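Local coordinates for tRNA-splicing ligase RtcB (PDB 2EPG), which probably joins RNA ends bearing a 2',3'-cyclic or 3'-phosphate to 5'-hydroxyl ends, using GTP and manganese, at residues G102-G110 and T247-Q258. Residues are numbered along the deposited sequence; the frame is centred on the assembly and turned at random.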
ATOM      1  N   GLY A 102      -6.510  12.439   1.945  1.00 29.92           N
ATOM      2  CA  GLY A 102      -5.578  11.835   2.881  1.00 31.58           C
ATOM      3  C   GLY A 102      -5.343  10.370   2.585  1.00 31.84           C
ATOM      4  O   GLY A 102      -4.479   9.736   3.177  1.00 31.40           O
ATOM      5  N   VAL A 103      -6.135   9.825   1.673  1.00 33.03           N
ATOM      6  CA  VAL A 103      -6.014   8.427   1.292  1.00 32.91           C
ATOM      7  C   VAL A 103      -5.406   8.365  -0.113  1.00 33.83           C
ATOM      8  O   VAL A 103      -4.576   7.515  -0.404  1.00 36.01           O
ATOM      9  CB  VAL A 103      -7.405   7.736   1.275  1.00 32.29           C
ATOM     10  CG1 VAL A 103      -7.289   6.328   0.693  1.00 31.42           C
ATOM     11  CG2 VAL A 103      -7.983   7.670   2.687  1.00 31.28           C
ATOM     12  N   GLY A 104      -5.812   9.286  -0.977  1.00 34.21           N
ATOM     13  CA  GLY A 104      -5.303   9.290  -2.332  1.00 36.12           C
ATOM     14  C   GLY A 104      -6.362   8.716  -3.256  1.00 37.28           C
ATOM     15  O   GLY A 104      -7.254   7.973  -2.825  1.00 36.51           O
ATOM     16  N   PHE A 105      -6.268   9.038  -4.537  1.00 38.56           N
ATOM     17  CA  PHE A 105      -7.266   8.549  -5.464  1.00 39.17           C
ATOM     18  C   PHE A 105      -7.292   7.050  -5.664  1.00 37.08           C
ATOM     19  O   PHE A 105      -8.369   6.459  -5.680  1.00 36.86           O
ATOM     20  CB  PHE A 105      -7.177   9.317  -6.790  1.00 43.81           C
ATOM     21  CG  PHE A 105      -7.911  10.643  -6.740  1.00 48.79           C
ATOM     22  CD1 PHE A 105      -7.386  11.718  -6.021  1.00 50.34           C
ATOM     23  CD2 PHE A 105      -9.197  10.763  -7.275  1.00 50.96           C
ATOM     24  CE1 PHE A 105      -8.142  12.891  -5.823  1.00 52.96           C
ATOM     25  CE2 PHE A 105      -9.958  11.926  -7.082  1.00 50.63           C
ATOM     26  CZ  PHE A 105      -9.434  12.987  -6.356  1.00 51.88           C
ATOM     27  N   ASP A 106      -6.136   6.408  -5.780  1.00 34.61           N
ATOM     28  CA  ASP A 106      -6.172   4.966  -5.953  1.00 34.42           C
ATOM     29  C   ASP A 106      -6.253   4.261  -4.592  1.00 32.64           C
ATOM     30  O   ASP A 106      -5.251   3.853  -4.021  1.00 32.92           O
ATOM     31  CB  ASP A 106      -4.971   4.469  -6.743  1.00 35.08           C
ATOM     32  CG  ASP A 106      -5.136   3.012  -7.183  1.00 38.85           C
ATOM     33  OD1 ASP A 106      -4.307   2.523  -7.983  1.00 41.14           O
ATOM     34  OD2 ASP A 106      -6.094   2.354  -6.723  1.00 35.43           O
ATOM     35  N   ILE A 107      -7.475   4.147  -4.083  1.00 31.57           N
ATOM     36  CA  ILE A 107      -7.742   3.517  -2.804  1.00 28.91           C
ATOM     37  C   ILE A 107      -7.247   2.093  -2.784  1.00 29.02           C
ATOM     38  O   ILE A 107      -7.570   1.277  -3.654  1.00 28.58           O
ATOM     39  CB  ILE A 107      -9.243   3.561  -2.472  1.00 27.53           C
ATOM     40  CG1 ILE A 107      -9.680   5.032  -2.383  1.00 26.13           C
ATOM     41  CG2 ILE A 107      -9.527   2.822  -1.135  1.00 20.02           C
ATOM     42  CD1 ILE A 107     -11.188   5.249  -2.244  1.00 27.65           C
ATOM     43  N   ASN A 108      -6.452   1.812  -1.760  1.00 29.30           N
ATOM     44  CA  ASN A 108      -5.823   0.516  -1.553  1.00 28.59           C
ATOM     45  C   ASN A 108      -4.965   0.070  -2.708  1.00 28.58           C
ATOM     46  O   ASN A 108      -4.910  -1.116  -3.022  1.00 28.75           O
ATOM     47  CB  ASN A 108      -6.819  -0.591  -1.209  1.00 30.28           C
ATOM     48  CG  ASN A 108      -6.116  -1.882  -0.725  1.00 33.49           C
ATOM     49  OD1 ASN A 108      -4.883  -1.913  -0.552  1.00 34.19           O
ATOM     50  ND2 ASN A 108      -6.895  -2.941  -0.504  1.00 27.89           N
ATOM     51  N   CYS A 109      -4.331   1.030  -3.377  1.00 28.19           N
ATOM     52  CA  CYS A 109      -3.362   0.684  -4.402  1.00 28.82           C
ATOM     53  C   CYS A 109      -2.411   0.001  -3.414  1.00 28.44           C
ATOM     54  O   CYS A 109      -2.142   0.547  -2.328  1.00 26.06           O
ATOM     55  CB  CYS A 109      -2.682   1.941  -4.968  1.00 30.60           C
ATOM     56  SG  CYS A 109      -1.164   1.613  -5.935  1.00 41.56           S
ATOM     57  N   GLY A 110      -1.928  -1.185  -3.745  1.00 27.68           N
ATOM     58  CA  GLY A 110      -1.069  -1.861  -2.799  1.00 27.83           C
ATOM     59  C   GLY A 110      -0.157  -2.885  -3.422  1.00 27.06           C
ATOM     60  O   GLY A 110       0.013  -2.915  -4.641  1.00 25.45           O
ATOM     61  N   THR A 247      -0.861  -3.103  -7.728  1.00 29.05           N
ATOM     62  CA  THR A 247      -2.072  -2.582  -8.332  1.00 30.84           C
ATOM     63  C   THR A 247      -3.107  -2.259  -7.247  1.00 31.47           C
ATOM     64  O   THR A 247      -2.921  -2.612  -6.063  1.00 31.05           O
ATOM     65  CB  THR A 247      -2.668  -3.566  -9.365  1.00 31.73           C
ATOM     66  OG1 THR A 247      -3.764  -2.930 -10.031  1.00 34.17           O
ATOM     67  CG2 THR A 247      -3.160  -4.849  -8.681  1.00 31.21           C
ATOM     68  N   GLY A 248      -4.188  -1.587  -7.648  1.00 30.04           N
ATOM     69  CA  GLY A 248      -5.201  -1.187  -6.687  1.00 28.29           C
ATOM     70  C   GLY A 248      -6.661  -1.422  -7.022  1.00 28.75           C
ATOM     71  O   GLY A 248      -7.027  -2.479  -7.545  1.00 26.43           O
ATOM     72  N   SER A 249      -7.503  -0.441  -6.692  1.00 29.31           N
ATOM     73  CA  SER A 249      -8.941  -0.549  -6.933  1.00 31.38           C
ATOM     74  C   SER A 249      -9.331  -0.114  -8.347  1.00 32.75           C
ATOM     75  O   SER A 249     -10.515  -0.042  -8.687  1.00 34.02           O
ATOM     76  CB  SER A 249      -9.727   0.248  -5.880  1.00 30.41           C
ATOM     77  OG  SER A 249      -9.253   1.580  -5.758  1.00 32.23           O
ATOM     78  N   ARG A 250      -8.324   0.159  -9.165  1.00 33.25           N
ATOM     79  CA  ARG A 250      -8.539   0.545 -10.548  1.00 35.61           C
ATOM     80  C   ARG A 250      -9.459   1.768 -10.709  1.00 37.27           C
ATOM     81  O   ARG A 250      -9.300   2.766 -10.009  1.00 38.83           O
ATOM     82  CB  ARG A 250      -9.077  -0.671 -11.291  1.00 34.61           C
ATOM     83  CG  ARG A 250      -8.182  -1.889 -11.111  1.00 36.15           C
ATOM     84  CD  ARG A 250      -6.915  -1.853 -11.987  1.00 37.71           C
ATOM     85  NE  ARG A 250      -7.195  -2.294 -13.356  1.00 39.13           N
ATOM     86  CZ  ARG A 250      -7.415  -1.478 -14.386  1.00 41.10           C
ATOM     87  NH1 ARG A 250      -7.680  -1.983 -15.587  1.00 38.00           N
ATOM     88  NH2 ARG A 250      -7.336  -0.159 -14.225  1.00 40.00           N
ATOM     89  N   GLY A 251     -10.414   1.714 -11.627  1.00 37.12           N
ATOM     90  CA  GLY A 251     -11.271   2.879 -11.798  1.00 37.58           C
ATOM     91  C   GLY A 251     -12.283   3.125 -10.690  1.00 37.77           C
ATOM     92  O   GLY A 251     -12.722   4.258 -10.467  1.00 35.34           O
ATOM     93  N   LEU A 252     -12.654   2.056  -9.993  1.00 36.79           N
ATOM     94  CA  LEU A 252     -13.631   2.131  -8.925  1.00 34.65           C
ATOM     95  C   LEU A 252     -13.169   3.019  -7.761  1.00 35.26           C
ATOM     96  O   LEU A 252     -13.906   3.911  -7.310  1.00 33.57           O
ATOM     97  CB  LEU A 252     -13.937   0.708  -8.465  1.00 35.31           C
ATOM     98  CG  LEU A 252     -15.189   0.377  -7.670  1.00 34.92           C
ATOM     99  CD1 LEU A 252     -15.524  -1.088  -7.882  1.00 32.92           C
ATOM    100  CD2 LEU A 252     -14.964   0.688  -6.212  1.00 36.44           C
ATOM    101  N   GLY A 253     -11.943   2.799  -7.292  1.00 33.93           N
ATOM    102  CA  GLY A 253     -11.438   3.592  -6.187  1.00 31.73           C
ATOM    103  C   GLY A 253     -11.219   5.043  -6.556  1.00 33.59           C
ATOM    104  O   GLY A 253     -11.485   5.954  -5.769  1.00 32.71           O
ATOM    105  N   HIS A 254     -10.725   5.265  -7.762  1.00 32.65           N
ATOM    106  CA  HIS A 254     -10.477   6.616  -8.233  1.00 36.50           C
ATOM    107  C   HIS A 254     -11.805   7.394  -8.241  1.00 35.21           C
ATOM    108  O   HIS A 254     -11.880   8.523  -7.754  1.00 35.24           O
ATOM    109  CB  HIS A 254      -9.887   6.559  -9.644  1.00 40.90           C
ATOM    110  CG  HIS A 254      -9.374   7.871 -10.140  1.00 45.66           C
ATOM    111  ND1 HIS A 254      -8.062   8.262  -9.982  1.00 49.62           N
ATOM    112  CD2 HIS A 254      -9.991   8.876 -10.806  1.00 48.74           C
ATOM    113  CE1 HIS A 254      -7.890   9.452 -10.534  1.00 49.99           C
ATOM    114  NE2 HIS A 254      -9.046   9.846 -11.040  1.00 50.16           N
ATOM    115  N   GLN A 255     -12.850   6.775  -8.787  1.00 34.37           N
ATOM    116  CA  GLN A 255     -14.162   7.417  -8.872  1.00 35.16           C
ATOM    117  C   GLN A 255     -14.719   7.722  -7.488  1.00 34.59           C
ATOM    118  O   GLN A 255     -15.231   8.805  -7.256  1.00 35.38           O
ATOM    119  CB  GLN A 255     -15.149   6.530  -9.646  1.00 35.85           C
ATOM    120  CG  GLN A 255     -16.445   7.241 -10.055  1.00 36.44           C
ATOM    121  CD  GLN A 255     -16.177   8.482 -10.879  1.00 34.80           C
ATOM    122  OE1 GLN A 255     -15.524   8.412 -11.909  1.00 38.73           O
ATOM    123  NE2 GLN A 255     -16.670   9.625 -10.422  1.00 35.07           N
ATOM    124  N   VAL A 256     -14.621   6.763  -6.568  1.00 35.31           N
ATOM    125  CA  VAL A 256     -15.100   6.966  -5.205  1.00 32.41           C
ATOM    126  C   VAL A 256     -14.423   8.178  -4.556  1.00 33.12           C
ATOM    127  O   VAL A 256     -15.052   8.935  -3.804  1.00 34.46           O
ATOM    128  CB  VAL A 256     -14.846   5.709  -4.327  1.00 32.47           C
ATOM    129  CG1 VAL A 256     -15.063   6.046  -2.845  1.00 29.99           C
ATOM    130  CG2 VAL A 256     -15.782   4.600  -4.740  1.00 29.87           C
ATOM    131  N   CYS A 257     -13.145   8.373  -4.847  1.00 32.43           N
ATOM    132  CA  CYS A 257     -12.437   9.507  -4.273  1.00 35.14           C
ATOM    133  C   CYS A 257     -13.020  10.795  -4.845  1.00 34.40           C
ATOM    134  O   CYS A 257     -13.292  11.750  -4.115  1.00 34.57           O
ATOM    135  CB  CYS A 257     -10.933   9.422  -4.579  1.00 35.00           C
ATOM    136  SG  CYS A 257      -9.923  10.779  -3.867  1.00 40.92           S
ATOM    137  N   GLN A 258     -13.218  10.803  -6.158  1.00 36.20           N
ATOM    138  CA  GLN A 258     -13.769  11.961  -6.863  1.00 37.50           C
ATOM    139  C   GLN A 258     -15.177  12.294  -6.388  1.00 35.22           C
ATOM    140  O   GLN A 258     -15.487  13.445  -6.108  1.00 35.04           O
ATOM    141  CB  GLN A 258     -13.794  11.696  -8.368  1.00 39.01           C
ATOM    142  CG  GLN A 258     -14.454  12.798  -9.174  1.00 45.54           C
ATOM    143  CD  GLN A 258     -13.609  14.057  -9.254  1.00 48.44           C
ATOM    144  OE1 GLN A 258     -12.544  14.059  -9.876  1.00 53.27           O
ATOM    145  NE2 GLN A 258     -14.075  15.133  -8.620  1.00 49.96           N
TER
HETATM  146  O   HOH W   1      -5.281   0.385  -9.268  1.00 31.75           O
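Gly110 and Thr247 form an antiparallel hydrogen-bonded pair, from which residues 109 back to 104 follow the first turns of helix 250-265. This pair starts the pairing of strands 110-119 and 240-247 at the predicted manganese site of the RtcB fold. Gly110 N donates to Thr247 O at 2.9 Å, and Thr247 N returns a bond to Gly110 O. A type II turn from Asp106 to Cys109 brings Cys109 CA within 3.5 Å of Gly248 CA. Asp106, a predicted manganese ligand beside His215, is gripped through both carboxylate oxygens. Asp106 OD2 accepts the N-H of Ser249 on its syn lone pair, with Ser249 N 3.1 Å away. OD1 accepts from a water, which in turn accepts from Arg250 N. With chi1 at 51°, Ser249 OG sits between its own N and carbonyl carbon and donates to Ile107 O at 2.7 Å, in the carbonyl plane. The side chains of Ile107 and Val256 cross at about a right angle, with Ile107 CD1 4.0 Å from Val256 CG1. Further along the helix, Phe105 lies between His254 and Cys257. Its ring is oblique to the imidazole, the planes at 49°, and Phe105 CD2 lies over one face of the His254 ring. Cys257 SG, anti to its backbone N, makes a sulfur-aromatic contact 3.1 Å from the Phe105 ring centroid, almost on the ring normal.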